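Local coordinates for methylenetetrahydrofolate--tRNA-(uracil-5-)-methyltransferase trmFO (Thermus thermophilus, PDB 3G5S), which probably catalyses the folate- and FAD-dependent methylation of uridine 54 in tRNA to 5-methyluridine, at residues Y156-S168 with E265-T279. Sequence-based numbering, arbitrary orientation. Where two conformers were deposited one is given.
Sequences YYDAASPIVLYES and EDKAGRMWSLVGFQT. With GSH (glutathione), chain C; EDO (1,2-ethanediol), chain G.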
# COMPACT_ATOMS: atom_id res chain seq x y z
N TYR A 156 -12.55 5.05 -5.43
CA TYR A 156 -11.98 5.53 -6.68
C TYR A 156 -10.80 6.48 -6.47
O TYR A 156 -10.12 6.83 -7.43
CB TYR A 156 -13.04 6.21 -7.54
CG TYR A 156 -14.07 5.25 -8.08
CD1 TYR A 156 -13.77 4.39 -9.12
CD2 TYR A 156 -15.35 5.21 -7.55
CE1 TYR A 156 -14.71 3.50 -9.62
CE2 TYR A 156 -16.30 4.34 -8.04
CZ TYR A 156 -15.97 3.49 -9.07
OH TYR A 156 -16.92 2.61 -9.56
N TYR A 157 -10.59 6.92 -5.24
CA TYR A 157 -9.45 7.76 -4.90
C TYR A 157 -9.00 7.42 -3.50
O TYR A 157 -9.78 6.89 -2.71
CB TYR A 157 -9.79 9.26 -5.03
CG TYR A 157 -10.83 9.79 -4.06
CD1 TYR A 157 -10.49 10.17 -2.77
CD2 TYR A 157 -12.15 9.95 -4.46
CE1 TYR A 157 -11.44 10.67 -1.89
CE2 TYR A 157 -13.11 10.45 -3.59
CZ TYR A 157 -12.75 10.81 -2.31
OH TYR A 157 -13.70 11.31 -1.44
N ASP A 158 -7.77 7.77 -3.13
CA ASP A 158 -7.27 7.41 -1.79
C ASP A 158 -7.39 8.45 -0.65
O ASP A 158 -7.94 8.15 0.41
CB ASP A 158 -5.86 6.81 -1.84
CG ASP A 158 -4.92 7.58 -2.74
OD1 ASP A 158 -5.15 8.79 -2.96
OD2 ASP A 158 -3.94 6.96 -3.21
N ALA A 159 -6.87 9.65 -0.86
CA ALA A 159 -6.99 10.72 0.14
C ALA A 159 -6.47 10.28 1.51
O ALA A 159 -7.15 10.42 2.52
CB ALA A 159 -8.44 11.18 0.25
N ALA A 160 -5.26 9.76 1.53
CA ALA A 160 -4.61 9.31 2.74
C ALA A 160 -3.99 10.46 3.51
O ALA A 160 -3.42 11.38 2.93
CB ALA A 160 -3.56 8.29 2.41
N SER A 161 -4.11 10.39 4.83
CA SER A 161 -3.37 11.30 5.69
C SER A 161 -2.09 10.62 6.16
O SER A 161 -1.92 9.40 6.02
CB SER A 161 -4.23 11.71 6.88
OG SER A 161 -4.40 10.61 7.74
N PRO A 162 -1.15 11.40 6.69
CA PRO A 162 0.09 10.79 7.18
C PRO A 162 -0.15 9.88 8.39
O PRO A 162 -1.05 10.13 9.19
CB PRO A 162 0.93 12.00 7.61
CG PRO A 162 0.29 13.17 6.95
CD PRO A 162 -1.15 12.86 6.85
N ILE A 163 0.69 8.85 8.50
CA ILE A 163 0.65 7.91 9.61
C ILE A 163 2.00 7.95 10.32
O ILE A 163 3.04 7.91 9.66
CB ILE A 163 0.39 6.48 9.11
CG1 ILE A 163 -0.92 6.44 8.32
CG2 ILE A 163 0.37 5.50 10.27
CD1 ILE A 163 -1.26 5.06 7.79
N VAL A 164 1.96 8.04 11.64
CA VAL A 164 3.18 8.07 12.45
C VAL A 164 3.28 6.83 13.32
O VAL A 164 2.29 6.16 13.62
CB VAL A 164 3.25 9.33 13.34
CG1 VAL A 164 3.18 10.59 12.50
CG2 VAL A 164 2.15 9.33 14.38
N LEU A 165 4.51 6.53 13.72
CA LEU A 165 4.78 5.44 14.63
C LEU A 165 4.42 5.86 16.05
O LEU A 165 4.89 6.88 16.54
CB LEU A 165 6.27 5.08 14.55
CG LEU A 165 6.72 3.76 15.19
CD1 LEU A 165 6.19 2.60 14.37
CD2 LEU A 165 8.23 3.70 15.27
N TYR A 166 3.59 5.06 16.72
CA TYR A 166 3.10 5.42 18.04
C TYR A 166 4.21 5.76 19.03
O TYR A 166 4.12 6.74 19.77
CB TYR A 166 2.22 4.30 18.60
CG TYR A 166 1.62 4.62 19.94
CD1 TYR A 166 0.46 5.39 20.04
CD2 TYR A 166 2.20 4.16 21.12
CE1 TYR A 166 -0.10 5.69 21.27
CE2 TYR A 166 1.64 4.46 22.35
CZ TYR A 166 0.49 5.22 22.42
OH TYR A 166 -0.07 5.51 23.64
N GLU A 167 5.26 4.95 19.04
CA GLU A 167 6.34 5.13 20.00
C GLU A 167 7.08 6.45 19.81
O GLU A 167 7.82 6.89 20.69
CB GLU A 167 7.32 3.96 19.94
CG GLU A 167 8.29 4.01 18.78
CD GLU A 167 9.39 2.98 18.89
OE1 GLU A 167 9.14 1.89 19.46
OE2 GLU A 167 10.52 3.24 18.40
N SER A 168 6.89 7.09 18.66
CA SER A 168 7.57 8.35 18.37
C SER A 168 6.77 9.57 18.83
O SER A 168 7.25 10.70 18.71
CB SER A 168 7.91 8.47 16.88
OG SER A 168 6.76 8.76 16.09
N GLU A 265 -4.63 2.75 13.40
CA GLU A 265 -4.91 2.10 12.12
C GLU A 265 -4.67 0.59 12.15
O GLU A 265 -5.42 -0.17 11.55
CB GLU A 265 -4.07 2.71 11.00
CG GLU A 265 -4.39 4.16 10.71
CD GLU A 265 -5.83 4.41 10.29
OE1 GLU A 265 -6.55 3.46 9.92
OE2 GLU A 265 -6.25 5.58 10.33
N ASP A 266 -3.60 0.16 12.81
CA ASP A 266 -3.24 -1.25 12.85
C ASP A 266 -3.75 -1.93 14.11
O ASP A 266 -3.99 -1.29 15.13
CB ASP A 266 -1.72 -1.44 12.72
CG ASP A 266 -0.95 -0.82 13.86
OD1 ASP A 266 -1.41 0.21 14.40
OD2 ASP A 266 0.13 -1.35 14.21
N LYS A 267 -3.90 -3.24 14.03
CA LYS A 267 -4.33 -4.03 15.18
C LYS A 267 -3.35 -3.87 16.34
O LYS A 267 -3.76 -3.75 17.49
CB LYS A 267 -4.43 -5.50 14.77
CG LYS A 267 -5.18 -6.38 15.73
CD LYS A 267 -5.33 -7.78 15.15
CE LYS A 267 -6.40 -8.57 15.89
NZ LYS A 267 -6.13 -8.61 17.35
N ALA A 268 -2.05 -3.84 16.03
CA ALA A 268 -1.01 -3.76 17.06
C ALA A 268 -0.90 -2.38 17.71
O ALA A 268 -0.30 -2.25 18.78
CB ALA A 268 0.34 -4.18 16.48
N GLY A 269 -1.45 -1.36 17.08
CA GLY A 269 -1.40 -0.02 17.63
C GLY A 269 -0.07 0.70 17.45
O GLY A 269 0.18 1.68 18.14
N ARG A 270 0.77 0.22 16.54
CA ARG A 270 2.01 0.93 16.21
C ARG A 270 1.80 2.10 15.26
O ARG A 270 2.67 2.96 15.14
CB ARG A 270 3.01 -0.03 15.56
CG ARG A 270 3.57 -1.07 16.50
CD ARG A 270 4.62 -1.93 15.82
NE ARG A 270 4.05 -2.78 14.78
CZ ARG A 270 3.66 -4.04 14.97
NH1 ARG A 270 3.74 -4.59 16.17
NH2 ARG A 270 3.16 -4.73 13.95
N MSE A 271 0.67 2.13 14.56
CA MSE A 271 0.48 3.06 13.45
C MSE A 271 -0.76 3.92 13.65
O MSE A 271 -1.88 3.39 13.71
CB MSE A 271 0.36 2.28 12.14
CG MSE A 271 1.60 1.46 11.84
SE MSE A 271 1.38 0.21 10.40
CE MSE A 271 1.20 1.46 9.02
N TRP A 272 -0.56 5.23 13.77
CA TRP A 272 -1.65 6.17 14.04
C TRP A 272 -1.69 7.25 12.97
O TRP A 272 -0.68 7.89 12.68
CB TRP A 272 -1.48 6.79 15.43
CG TRP A 272 -1.74 5.80 16.54
CD1 TRP A 272 -1.05 4.64 16.78
CD2 TRP A 272 -2.77 5.86 17.53
NE1 TRP A 272 -1.60 3.98 17.86
CE2 TRP A 272 -2.65 4.72 18.34
CE3 TRP A 272 -3.79 6.78 17.80
CZ2 TRP A 272 -3.51 4.46 19.40
CZ3 TRP A 272 -4.63 6.53 18.86
CH2 TRP A 272 -4.49 5.38 19.65
N SER A 273 -2.87 7.45 12.38
CA SER A 273 -3.00 8.45 11.33
C SER A 273 -3.51 9.78 11.89
O SER A 273 -4.21 9.81 12.90
CB SER A 273 -3.95 7.98 10.22
OG SER A 273 -5.28 7.93 10.68
N LEU A 274 -3.15 10.86 11.21
CA LEU A 274 -3.70 12.17 11.51
C LEU A 274 -5.08 12.30 10.88
O LEU A 274 -5.21 12.27 9.65
CB LEU A 274 -2.79 13.28 10.98
CG LEU A 274 -1.56 13.62 11.82
CD1 LEU A 274 -0.58 12.46 11.89
CD2 LEU A 274 -0.88 14.86 11.26
N VAL A 275 -6.10 12.45 11.71
CA VAL A 275 -7.48 12.39 11.24
C VAL A 275 -7.84 13.64 10.45
O VAL A 275 -7.68 14.76 10.93
CB VAL A 275 -8.45 12.22 12.42
CG1 VAL A 275 -9.90 12.25 11.94
CG2 VAL A 275 -8.15 10.92 13.17
N GLY A 276 -8.31 13.46 9.22
CA GLY A 276 -8.74 14.58 8.41
C GLY A 276 -7.60 15.35 7.76
O GLY A 276 -7.80 16.49 7.33
N PHE A 277 -6.42 14.73 7.69
CA PHE A 277 -5.24 15.38 7.11
C PHE A 277 -4.85 14.84 5.74
O PHE A 277 -3.68 14.77 5.40
CB PHE A 277 -4.08 15.38 8.11
CG PHE A 277 -4.10 16.57 9.02
CD1 PHE A 277 -5.00 16.64 10.08
CD2 PHE A 277 -3.28 17.66 8.78
CE1 PHE A 277 -5.05 17.77 10.89
CE2 PHE A 277 -3.33 18.78 9.59
CZ PHE A 277 -4.21 18.84 10.64
N GLN A 278 -5.86 14.48 4.96
CA GLN A 278 -5.62 14.16 3.56
C GLN A 278 -4.83 15.29 2.93
O GLN A 278 -5.09 16.47 3.17
CB GLN A 278 -6.95 13.94 2.82
CG GLN A 278 -7.84 15.18 2.73
CD GLN A 278 -8.66 15.43 3.99
OE1 GLN A 278 -8.71 14.61 4.91
NE2 GLN A 278 -9.34 16.59 4.03
N THR A 279 -3.84 14.94 2.11
CA THR A 279 -2.91 15.94 1.61
C THR A 279 -2.21 15.49 0.35
O THR A 279 -2.02 14.29 0.12
CB THR A 279 -1.85 16.27 2.68
OG1 THR A 279 -0.98 17.29 2.19
CG2 THR A 279 -1.02 15.04 3.03
N1 GSH C . -10.59 6.77 -0.03
CA1 GSH C . -11.70 6.13 0.64
C1 GSH C . -13.05 6.50 0.04
O11 GSH C . -13.08 7.27 -1.12
O12 GSH C . -14.02 5.91 0.38
CB1 GSH C . -11.68 6.27 2.16
CG1 GSH C . -12.25 7.55 2.76
CD1 GSH C . -11.49 8.86 2.55
OE1 GSH C . -10.60 8.96 1.78
N2 GSH C . -11.89 9.98 3.36
CA2 GSH C . -11.17 11.21 3.31
C2 GSH C . -10.31 11.42 4.55
O2 GSH C . -10.78 11.89 5.53
CB2 GSH C . -12.18 12.32 3.09
SG2 GSH C . -11.52 13.96 2.76
N3 GSH C . -8.87 11.49 4.35
CA3 GSH C . -8.02 11.87 5.45
C3 GSH C . -7.83 10.78 6.50
O31 GSH C . -7.71 11.03 7.66
O32 GSH C . -8.09 9.49 6.08
C1 EDO G . -7.53 -1.28 14.09
O1 EDO G . -7.08 -2.31 13.21
C2 EDO G . -9.00 -0.94 13.84
O2 EDO G . -9.71 -2.15 13.55
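Strands 163-165 and 271-274 run antiparallel, with Val164 and Trp272 as the hydrogen-bonded pair: Val164 N reaches Trp272 O at 2.8 Å, and Trp272 N returns a nearly straight bond to Val164 O. Leu274 N to Pro162 O and Tyr166 N to Arg270 O extend the ladder on its two sides. Ile163 and Met271 (selenomethionine) project from one face, where Ile163 CG2, anti to the backbone N, lies 3.7 Å from Met271 CB.

On the face of Val164 and Trp272, the Tyr166 ring lies alongside the indole, planes inclined at 38°, with its CD1 over the indole face 3.3 Å from Trp272 NE1. Gly269 O lies in the indole plane and takes the N-H of Trp272 NE1 at 2.9 Å, although the donor stands above the carbonyl plane; this restrains the ring's rotation and ties it to the turn preceding its strand. A leucine in place of Trp272 would probably leave Gly269 O without this donor and the Tyr166 ring without its flat neighbour.

These are adjacent inner strands of a six-stranded antiparallel sheet, between 258-264 and 301-303, and the chain entering strand 163-165 and that leaving strand 271-274 form part of the glutathione site. There, in the conformers given for Ser161 and Ala159, Ser161 OG, placed between its backbone N and carbonyl carbon (chi1 70°), donates to Leu274 O at 2.7 Å, at the start of the type II turn Leu274-Phe277, and glutathione N3 donates to Ala159 O at 2.7 Å. Glutathione thus bridges both segments, since Gly276 N in the turn binds its carboxylate O31 at 2.9 Å.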